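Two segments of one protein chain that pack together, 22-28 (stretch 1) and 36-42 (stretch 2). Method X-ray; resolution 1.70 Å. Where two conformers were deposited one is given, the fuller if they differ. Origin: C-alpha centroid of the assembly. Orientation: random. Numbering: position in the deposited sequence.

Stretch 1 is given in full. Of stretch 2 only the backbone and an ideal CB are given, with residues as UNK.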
# COMPACT_ATOMS: atom_id res chain seq x y z
N PHE A 22 7.58 18.19 -12.45
CA PHE A 22 7.67 16.97 -11.62
C PHE A 22 6.32 16.47 -11.13
O PHE A 22 5.45 17.24 -10.76
CB PHE A 22 8.56 17.23 -10.39
CG PHE A 22 9.99 17.54 -10.74
CD1 PHE A 22 10.92 16.53 -10.90
CD2 PHE A 22 10.40 18.86 -10.91
CE1 PHE A 22 12.25 16.82 -11.22
CE2 PHE A 22 11.72 19.16 -11.23
CZ PHE A 22 12.64 18.14 -11.38
N LEU A 23 6.19 15.15 -11.09
CA LEU A 23 4.96 14.52 -10.61
C LEU A 23 4.90 14.54 -9.09
O LEU A 23 5.74 13.93 -8.41
CB LEU A 23 4.88 13.06 -11.11
CG LEU A 23 3.62 12.28 -10.69
CD1 LEU A 23 2.31 12.97 -11.05
CD2 LEU A 23 3.66 10.83 -11.21
N LEU A 24 3.89 15.24 -8.56
CA LEU A 24 3.58 15.18 -7.13
C LEU A 24 2.21 14.54 -6.91
O LEU A 24 1.33 14.63 -7.76
CB LEU A 24 3.62 16.56 -6.47
CG LEU A 24 4.83 17.44 -6.73
CD1 LEU A 24 4.72 18.70 -5.88
CD2 LEU A 24 6.10 16.70 -6.42
N LEU A 25 2.05 13.90 -5.76
CA LEU A 25 0.81 13.20 -5.42
C LEU A 25 0.35 13.68 -4.06
O LEU A 25 1.18 13.84 -3.16
CB LEU A 25 1.09 11.71 -5.32
CG LEU A 25 1.83 11.03 -6.47
CD1 LEU A 25 2.04 9.54 -6.10
CD2 LEU A 25 1.01 11.15 -7.72
N ARG A 26 -0.95 13.87 -3.88
CA ARG A 26 -1.47 14.24 -2.56
C ARG A 26 -2.00 13.03 -1.82
O ARG A 26 -2.84 12.33 -2.36
CB ARG A 26 -2.54 15.32 -2.67
CG ARG A 26 -2.96 15.83 -1.29
CD ARG A 26 -3.64 17.16 -1.35
NE ARG A 26 -5.07 17.04 -1.54
CZ ARG A 26 -5.97 16.80 -0.57
NH1 ARG A 26 -7.25 16.72 -0.88
NH2 ARG A 26 -5.60 16.63 0.70
N ARG A 27 -1.54 12.83 -0.59
CA ARG A 27 -1.82 11.63 0.19
C ARG A 27 -3.28 11.61 0.68
O ARG A 27 -3.84 12.66 0.95
CB ARG A 27 -0.89 11.56 1.39
CG ARG A 27 0.59 11.43 1.03
CD ARG A 27 1.51 11.51 2.26
NE ARG A 27 1.33 10.40 3.20
CZ ARG A 27 1.86 9.19 3.07
NH1 ARG A 27 2.63 8.90 2.03
NH2 ARG A 27 1.63 8.25 3.98
N SER A 28 -3.85 10.41 0.80
CA SER A 28 -5.22 10.27 1.29
C SER A 28 -5.33 10.61 2.78
O SER A 28 -4.32 10.55 3.51
CB SER A 28 -5.76 8.87 1.04
OG SER A 28 -5.16 7.94 1.92
N UNK A 36 -3.18 13.61 3.95
CA UNK A 36 -3.57 14.83 3.24
C UNK A 36 -2.52 15.70 2.61
O UNK A 36 -2.87 16.65 1.91
CB UNK A 36 -4.35 15.72 4.22
N UNK A 37 -1.23 15.40 2.84
CA UNK A 37 -0.14 16.27 2.34
C UNK A 37 0.39 15.84 0.95
O UNK A 37 0.27 14.67 0.58
CB UNK A 37 1.02 16.27 3.34
N UNK A 38 0.98 16.78 0.21
CA UNK A 38 1.70 16.47 -1.05
C UNK A 38 2.99 15.64 -0.80
O UNK A 38 3.63 15.79 0.23
CB UNK A 38 2.06 17.77 -1.77
N UNK A 39 3.34 14.76 -1.76
CA UNK A 39 4.41 13.79 -1.62
C UNK A 39 5.00 13.47 -3.02
O UNK A 39 4.39 13.81 -4.04
CB UNK A 39 3.89 12.52 -0.93
N UNK A 40 6.14 12.81 -3.06
CA UNK A 40 6.65 12.27 -4.31
C UNK A 40 6.16 10.83 -4.38
O UNK A 40 5.89 10.22 -3.32
CB UNK A 40 8.17 12.36 -4.40
N UNK A 41 6.10 10.26 -5.61
CA UNK A 41 5.86 8.82 -5.72
C UNK A 41 6.97 8.05 -5.02
O UNK A 41 8.12 8.42 -5.14
CB UNK A 41 5.76 8.40 -7.19
N UNK A 42 6.60 7.04 -4.25
CA UNK A 42 7.59 6.21 -3.56
C UNK A 42 7.05 5.72 -2.25
O UNK A 42 5.85 5.85 -1.97
CB UNK A 42 8.89 6.98 -3.33

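Position 36 has phi/psi of 82/-7°, and the positive phi by itself favours glycine. Its CA-to-CB direction points away from stretch 1, and its carbonyl lies within reach of a guanidinium: NH2 of Arg 26 donates to O of 36 at 3.0 Å, 166° at the hydrogen. The residue is Gly 36; its N also donates to Ser 28 O at 3.3 Å.

At 37 the ideal CB points away and comes no closer than 4.9 Å to Arg 27 CD. Stretch 1 sets little restriction here, and many polar or flexible side chains would serve. Arg 27 N donates to O of 37 at 2.8 Å. The deposited residue is Lys 37, whose side chain stays at least 5.0 Å from stretch 1.

Position 38 pairs with Arg 26 in an antiparallel, non-hydrogen-bonded bridge, CA to CA 4.2 Å, so both side chains lie on the same sheet face. The ideal CB is 5.0 Å from Leu 24 CD1, and the methylenes of Arg 26 offer an apolar flank; a large flat or long aliphatic side chain would fit. Trp 38 (chi1 m) lays its ring against that chain: Arg 26 CB is 3.7 Å from the centroid of the six-membered ring, 5° off the normal, a CH-pi contact. Its CE3 also meets Leu 24 CB at 3.8 Å.

Position 39 is bridged to Leu 25 as a hydrogen-bonded pair: Leu 25 N to O of 39 is 2.9 Å, and N of 39 to Leu 25 O is 2.7 Å. The ideal CB lies 4.0 Å from Arg 27 CG, and that guanidinium is nearby, so an acidic or other acceptor side chain would suit. Asp 39 (chi1 t) answers with a salt bridge, OD2 to Arg 27 NH1 3.0 Å. Its OD1 takes a weak hydrogen bond from N of 40, at 2.9 Å.

At 40 the CB points away, yet Leu 24 CD2 is 5.2 Å from it, within range of a branched aliphatic chain. Leu 40 (chi1 m, chi2 t) brings CD2 to 3.5 Å from Leu 24 CD2.

Position 41 has phi -61°, compatible with proline, and its sideways CB is 4.0 Å from Leu 25 CD1; compact apolar residues fit. In Pro 41, CG is 4.0 Å from both Leu 23 CD2 and Leu 25 CD1.

Position 42 finds nothing of stretch 1 within 5.5 Å of its ideal CB. Its backbone angles, with phi 148°, would jam a CB against the preceding carbonyl O, hence Gly 42.

Stretch 2, residues 36-42: GKWDLPG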
# COMPACT_ATOMS: atom_id res chain seq x y z
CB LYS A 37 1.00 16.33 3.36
CG LYS A 37 0.61 16.96 4.70
CD LYS A 37 1.83 17.47 5.47
CE LYS A 37 1.43 18.28 6.72
NZ LYS A 37 0.71 17.48 7.77
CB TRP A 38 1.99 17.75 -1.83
CG TRP A 38 0.74 18.37 -2.34
CD1 TRP A 38 -0.02 19.32 -1.71
CD2 TRP A 38 0.06 18.05 -3.56
NE1 TRP A 38 -1.13 19.63 -2.48
CE2 TRP A 38 -1.10 18.86 -3.61
CE3 TRP A 38 0.32 17.17 -4.62
CZ2 TRP A 38 -1.99 18.81 -4.69
CZ3 TRP A 38 -0.57 17.12 -5.68
CH2 TRP A 38 -1.71 17.94 -5.71
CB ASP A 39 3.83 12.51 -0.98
CG ASP A 39 4.85 11.71 -0.18
OD1 ASP A 39 6.06 11.93 -0.35
OD2 ASP A 39 4.45 10.85 0.63
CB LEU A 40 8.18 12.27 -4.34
CG LEU A 40 8.94 13.60 -4.46
CD1 LEU A 40 10.43 13.34 -4.41
CD2 LEU A 40 8.60 14.27 -5.79
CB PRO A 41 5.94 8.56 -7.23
CG PRO A 41 5.67 9.86 -7.84
CD PRO A 41 6.23 10.89 -6.93
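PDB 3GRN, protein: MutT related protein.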